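Local coordinates for protein alcohol dehydrogenase, zinc-containing (Thermotoga maritima, PDB 1VJ0) that probably works as a zinc-dependent oxidoreductase of the medium-chain alcohol dehydrogenase family, carrying two zinc ions in each subunit, at residues T182-F187 and V333-I338; R279-G284 and Y294-V299. All coordinates share one frame; numbering follows the deposited sequence.

Contact 1. Residues T182-F187 and V333-I338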
loop_
_atom_site.group_PDB
_atom_site.type_symbol
_atom_site.label_atom_id
_atom_site.label_comp_id
_atom_site.label_asym_id
_atom_site.label_seq_id
_atom_site.Cartn_x
_atom_site.Cartn_y
_atom_site.Cartn_z
ATOM N N THR A 182 -7.304 6.166 -18.678
ATOM C CA THR A 182 -8.183 6.507 -17.594
ATOM C C THR A 182 -8.732 5.221 -16.950
ATOM O O THR A 182 -8.732 5.091 -15.717
ATOM C CB THR A 182 -9.282 7.462 -18.106
ATOM O OG1 THR A 182 -8.679 8.682 -18.489
ATOM C CG2 THR A 182 -10.254 7.811 -16.999
ATOM N N ALA A 183 -9.160 4.248 -17.761
ATOM C CA ALA A 183 -9.566 2.954 -17.214
ATOM C C ALA A 183 -8.400 2.285 -16.431
ATOM O O ALA A 183 -8.585 1.761 -15.343
ATOM C CB ALA A 183 -10.090 2.021 -18.349
ATOM N N TYR A 184 -7.185 2.326 -16.978
ATOM C CA TYR A 184 -6.043 1.805 -16.246
ATOM C C TYR A 184 -5.888 2.485 -14.890
ATOM O O TYR A 184 -5.730 1.815 -13.851
ATOM C CB TYR A 184 -4.715 1.762 -17.076
ATOM C CG TYR A 184 -3.725 1.076 -16.198
ATOM C CD1 TYR A 184 -3.762 -0.290 -16.048
ATOM C CD2 TYR A 184 -2.877 1.805 -15.389
ATOM C CE1 TYR A 184 -2.963 -0.929 -15.127
ATOM C CE2 TYR A 184 -2.050 1.168 -14.469
ATOM C CZ TYR A 184 -2.110 -0.183 -14.340
ATOM O OH TYR A 184 -1.314 -0.784 -13.399
ATOM N N HIS A 185 -5.906 3.808 -14.868
ATOM C CA HIS A 185 -5.804 4.571 -13.643
ATOM C C HIS A 185 -6.807 4.002 -12.618
ATOM O O HIS A 185 -6.515 3.795 -11.420
ATOM C CB HIS A 185 -6.086 6.067 -13.971
ATOM C CG HIS A 185 -5.988 7.002 -12.805
ATOM N ND1 HIS A 185 -6.084 8.377 -12.947
ATOM C CD2 HIS A 185 -5.723 6.783 -11.501
ATOM C CE1 HIS A 185 -5.951 8.946 -11.761
ATOM N NE2 HIS A 185 -5.712 8.000 -10.863
ATOM N N ALA A 186 -8.016 3.752 -13.080
ATOM C CA ALA A 186 -9.068 3.303 -12.190
ATOM C C ALA A 186 -8.784 2.005 -11.512
ATOM O O ALA A 186 -9.133 1.816 -10.349
ATOM C CB ALA A 186 -10.339 3.153 -12.965
ATOM N N PHE A 187 -8.215 1.077 -12.268
ATOM C CA PHE A 187 -7.800 -0.233 -11.768
ATOM C C PHE A 187 -6.549 -0.162 -10.926
ATOM O O PHE A 187 -6.442 -0.879 -9.906
ATOM C CB PHE A 187 -7.638 -1.198 -12.938
ATOM C CG PHE A 187 -8.951 -1.738 -13.450
ATOM C CD1 PHE A 187 -9.679 -1.053 -14.407
ATOM C CD2 PHE A 187 -9.444 -2.972 -12.984
ATOM C CE1 PHE A 187 -10.914 -1.550 -14.864
ATOM C CE2 PHE A 187 -10.641 -3.489 -13.441
ATOM C CZ PHE A 187 -11.411 -2.732 -14.387
ATOM N N VAL A 333 2.251 4.258 -19.896
ATOM C CA VAL A 333 3.154 3.179 -20.223
ATOM C C VAL A 333 2.480 1.820 -19.962
ATOM O O VAL A 333 2.540 0.890 -20.786
ATOM C CB VAL A 333 4.443 3.361 -19.359
ATOM C CG1 VAL A 333 5.218 2.073 -19.205
ATOM C CG2 VAL A 333 5.285 4.468 -19.902
ATOM N N LYS A 334 1.822 1.693 -18.823
ATOM C CA LYS A 334 1.196 0.414 -18.491
ATOM C C LYS A 334 0.005 0.101 -19.388
ATOM O O LYS A 334 -0.291 -1.060 -19.701
ATOM C CB LYS A 334 0.818 0.378 -17.013
ATOM C CG LYS A 334 1.991 0.611 -16.107
ATOM C CD LYS A 334 1.602 0.793 -14.644
ATOM C CE LYS A 334 2.843 1.204 -13.833
ATOM N NZ LYS A 334 2.579 1.700 -12.404
ATOM N N THR A 335 -0.695 1.142 -19.811
ATOM C CA THR A 335 -1.815 0.979 -20.765
ATOM C C THR A 335 -1.297 0.517 -22.128
ATOM O O THR A 335 -1.877 -0.372 -22.751
ATOM C CB THR A 335 -2.565 2.305 -20.912
ATOM O OG1 THR A 335 -3.178 2.633 -19.651
ATOM C CG2 THR A 335 -3.694 2.211 -21.932
ATOM N N VAL A 336 -0.221 1.129 -22.606
ATOM C CA VAL A 336 0.384 0.697 -23.840
ATOM C C VAL A 336 0.793 -0.776 -23.725
ATOM O O VAL A 336 0.533 -1.545 -24.652
ATOM C CB VAL A 336 1.587 1.605 -24.222
ATOM C CG1 VAL A 336 2.421 1.008 -25.327
ATOM C CG2 VAL A 336 1.102 2.993 -24.573
ATOM N N SER A 337 1.369 -1.201 -22.594
ATOM C CA SER A 337 1.759 -2.634 -22.450
ATOM C C SER A 337 0.552 -3.583 -22.518
ATOM O O SER A 337 0.568 -4.576 -23.269
ATOM C CB SER A 337 2.599 -2.863 -21.182
ATOM O OG SER A 337 2.912 -4.251 -21.008
ATOM N N ILE A 338 -0.500 -3.280 -21.759
ATOM C CA ILE A 338 -1.707 -4.128 -21.795
ATOM C C ILE A 338 -2.318 -4.147 -23.192
ATOM O O ILE A 338 -2.697 -5.199 -23.732
ATOM C CB ILE A 338 -2.726 -3.660 -20.754
ATOM C CG1 ILE A 338 -2.212 -3.955 -19.340
ATOM C CG2 ILE A 338 -4.067 -4.369 -20.924
ATOM C CD1 ILE A 338 -3.010 -3.132 -18.243
#
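Tyr184 touches Lys334 and Ile338 with its ring and Thr335 with its CB, and this one side chain carries every contact between two helical segments whose short axes run 9.5 Å apart with their directions 104° from each other. The side chain leaves helix 170-188 with CG trans to the backbone N (chi1 -174°), which carries the ring across to helix 329-340. Over one face lies the base of the lysine: Lys334 CB sits 4.1 Å from the centroid of the Tyr184 ring, a CH-pi contact displaced toward the rim. From there the extended lysine chain runs on beside the phenol, and its CD comes within 3.5 Å of Tyr184 OH. Ile338 crosses the tyrosine at about a right angle, its CD1 resting 3.7 Å from Tyr184 CD1. At the root of the ring Thr335 passes in the opposing direction, with OG1 only 3.1 Å from Tyr184 CB; that hydroxyl is hydrogen-bonded to His331 O within its own helix. The phenol oxygen has its main partner in another chain, Ser193 OG of the second subunit, whose Ala195 also packs on Tyr184, Lys334 and Ile338. A leucine in place of Tyr184 would probably strip the lysine methylenes of their aromatic face and lose the hydrogen bond to Ser193 of the second subunit. What results is a buried crossing of two helices of the medium-chain dehydrogenase fold, at a subunit interface; one of them, helix 170-188, also carries the zinc ligand Cys178, whose side chain is about 9 Å from that of Thr335.

Contact 2. Residues R279-G284 and Y294-V299; sequences RALLEG and YSVAGV
Helix 280-284 runs almost antiparallel to strand 294-296, at 170° between directions and with the short axes 11.0 Å apart, so that the chain comes down the helix and turns back up the strand. This is the helix-to-strand half of a beta-alpha-beta crossover in the parallel Rossmann-type sheet, where strands 268-273 and 292-296 are neighbours. Tyr294 and Val296, two apart on the strand, both direct their side chains toward the helix. The tyrosine reaches furthest: chi1 of -163° swings the ring away from the backbone N and out from the sheet, and drives its hydroxyl in at the first turn of the helix. Leu281 crosses it obliquely, placing CG 4.1 Å from Tyr294 CE2, then carries on toward the strand until its CD1 meets Val296 CG1 at 4.2 Å, nearly at a right angle to the valine. Val296 also turns its other methyl, CG2, over one face of the Tyr294 ring, so the two strand residues brace each other as well as the leucine. Beyond the pair, Val310 and Val315 of the third subunit pack on Leu281 and Val296 respectively. Gly284 is where the ring comes closest to the helix backbone, and a beta carbon there would collide with the phenol oxygen. That oxygen is anchored by a hydrogen bond to Gln202 OE1, while NE2 of the same amide bonds to Ala280 O, and Tyr294 OH itself lies 3.4 Å from both Leu281 CA and Gly284 CA.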
loop_
_atom_site.group_PDB
_atom_site.type_symbol
_atom_site.label_atom_id
_atom_site.label_comp_id
_atom_site.label_asym_id
_atom_site.label_seq_id
_atom_site.Cartn_x
_atom_site.Cartn_y
_atom_site.Cartn_z
ATOM N N ARG A 279 -26.107 9.091 -11.702
ATOM C CA ARG A 279 -27.104 8.203 -11.150
ATOM C C ARG A 279 -26.643 6.752 -11.114
ATOM O O ARG A 279 -27.248 5.964 -10.411
ATOM C CB ARG A 279 -28.399 8.297 -11.902
ATOM C CG ARG A 279 -29.047 9.665 -11.724
ATOM C CD ARG A 279 -30.229 9.884 -12.564
ATOM N NE ARG A 279 -29.841 9.960 -13.960
ATOM C CZ ARG A 279 -30.718 10.066 -14.959
ATOM N NH1 ARG A 279 -32.027 10.107 -14.713
ATOM N NH2 ARG A 279 -30.289 10.130 -16.220
ATOM N N ALA A 280 -25.611 6.403 -11.866
ATOM C CA ALA A 280 -25.034 5.051 -11.798
ATOM C C ALA A 280 -24.649 4.644 -10.367
ATOM O O ALA A 280 -24.671 3.483 -10.047
ATOM C CB ALA A 280 -23.834 4.943 -12.723
ATOM N N LEU A 281 -24.227 5.604 -9.529
ATOM C CA LEU A 281 -23.818 5.293 -8.169
ATOM C C LEU A 281 -24.969 4.744 -7.363
ATOM O O LEU A 281 -24.742 4.042 -6.381
ATOM C CB LEU A 281 -23.238 6.539 -7.438
ATOM C CG LEU A 281 -21.736 6.737 -7.649
ATOM C CD1 LEU A 281 -21.393 6.885 -9.122
ATOM C CD2 LEU A 281 -21.326 7.949 -6.832
ATOM N N LEU A 282 -26.194 5.104 -7.719
ATOM C CA LEU A 282 -27.353 4.602 -6.983
ATOM C C LEU A 282 -27.463 3.079 -7.111
ATOM O O LEU A 282 -27.754 2.405 -6.129
ATOM C CB LEU A 282 -28.681 5.251 -7.430
ATOM C CG LEU A 282 -28.750 6.803 -7.467
ATOM C CD1 LEU A 282 -30.149 7.269 -7.643
ATOM C CD2 LEU A 282 -28.155 7.444 -6.264
ATOM N N GLU A 283 -27.217 2.542 -8.295
ATOM C CA GLU A 283 -27.176 1.065 -8.453
ATOM C C GLU A 283 -25.855 0.403 -8.008
ATOM O O GLU A 283 -25.857 -0.574 -7.272
ATOM C CB GLU A 283 -27.490 0.688 -9.889
ATOM C CG GLU A 283 -27.073 -0.733 -10.170
ATOM C CD GLU A 283 -27.592 -1.287 -11.468
ATOM O OE1 GLU A 283 -27.825 -0.501 -12.431
ATOM O OE2 GLU A 283 -27.741 -2.542 -11.497
ATOM N N GLY A 284 -24.736 0.955 -8.422
ATOM C CA GLY A 284 -23.448 0.412 -8.070
ATOM C C GLY A 284 -23.250 0.236 -6.577
ATOM O O GLY A 284 -22.712 -0.781 -6.145
ATOM N N TYR A 294 -14.985 1.156 -5.231
ATOM C CA TYR A 294 -15.738 1.685 -6.343
ATOM C C TYR A 294 -14.943 2.841 -6.968
ATOM O O TYR A 294 -14.857 3.890 -6.373
ATOM C CB TYR A 294 -17.049 2.193 -5.795
ATOM C CG TYR A 294 -18.193 2.446 -6.747
ATOM C CD1 TYR A 294 -18.059 2.427 -8.138
ATOM C CD2 TYR A 294 -19.446 2.600 -6.227
ATOM C CE1 TYR A 294 -19.157 2.660 -8.970
ATOM C CE2 TYR A 294 -20.547 2.813 -7.053
ATOM C CZ TYR A 294 -20.389 2.835 -8.426
ATOM O OH TYR A 294 -21.517 3.014 -9.198
ATOM N N SER A 295 -14.371 2.640 -8.158
ATOM C CA SER A 295 -13.671 3.661 -8.901
ATOM C C SER A 295 -14.680 4.330 -9.789
ATOM O O SER A 295 -15.322 3.671 -10.602
ATOM C CB SER A 295 -12.554 3.109 -9.806
ATOM O OG SER A 295 -11.390 2.820 -9.026
ATOM N N VAL A 296 -14.782 5.644 -9.649
ATOM C CA VAL A 296 -15.719 6.439 -10.403
ATOM C C VAL A 296 -14.946 7.269 -11.421
ATOM O O VAL A 296 -14.266 8.232 -11.077
ATOM C CB VAL A 296 -16.576 7.311 -9.474
ATOM C CG1 VAL A 296 -17.573 8.051 -10.267
ATOM C CG2 VAL A 296 -17.248 6.445 -8.429
ATOM N N ALA A 297 -15.088 6.906 -12.689
ATOM C CA ALA A 297 -14.245 7.484 -13.763
ATOM C C ALA A 297 -15.024 8.016 -14.962
ATOM O O ALA A 297 -14.433 8.655 -15.792
ATOM C CB ALA A 297 -13.219 6.494 -14.220
ATOM N N GLY A 298 -16.335 7.788 -15.057
ATOM C CA GLY A 298 -17.046 8.119 -16.320
ATOM C C GLY A 298 -17.676 9.497 -16.304
ATOM O O GLY A 298 -17.725 10.173 -17.319
ATOM N N VAL A 299 -18.217 9.896 -15.155
ATOM C CA VAL A 299 -18.844 11.217 -15.029
ATOM C C VAL A 299 -17.826 12.296 -15.391
ATOM O O VAL A 299 -16.744 12.408 -14.774
ATOM C CB VAL A 299 -19.398 11.462 -13.651
ATOM C CG1 VAL A 299 -19.997 12.825 -13.574
ATOM C CG2 VAL A 299 -20.425 10.363 -13.265
#

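Overall arrangement
From the N terminus the chain first builds much of the zinc-binding, GroES-like part, then enters helix 170-188, which holds the first segment of contact 1. It next threads through the Rossmann-type sheet, and contact 2 closes a short loop there, between helix 280-287 and strand 292-296. After strand 320-323 the chain reaches helix 329-340 and completes contact 1, a loop of 145 intervening residues that encloses all of contact 2. The centres lie 19 Å apart, but helix 170-188 links them directly: Ala186 O accepts a probable hydrogen bond from Ser295 OG at 2.8 Å, tying that helix to the sheet.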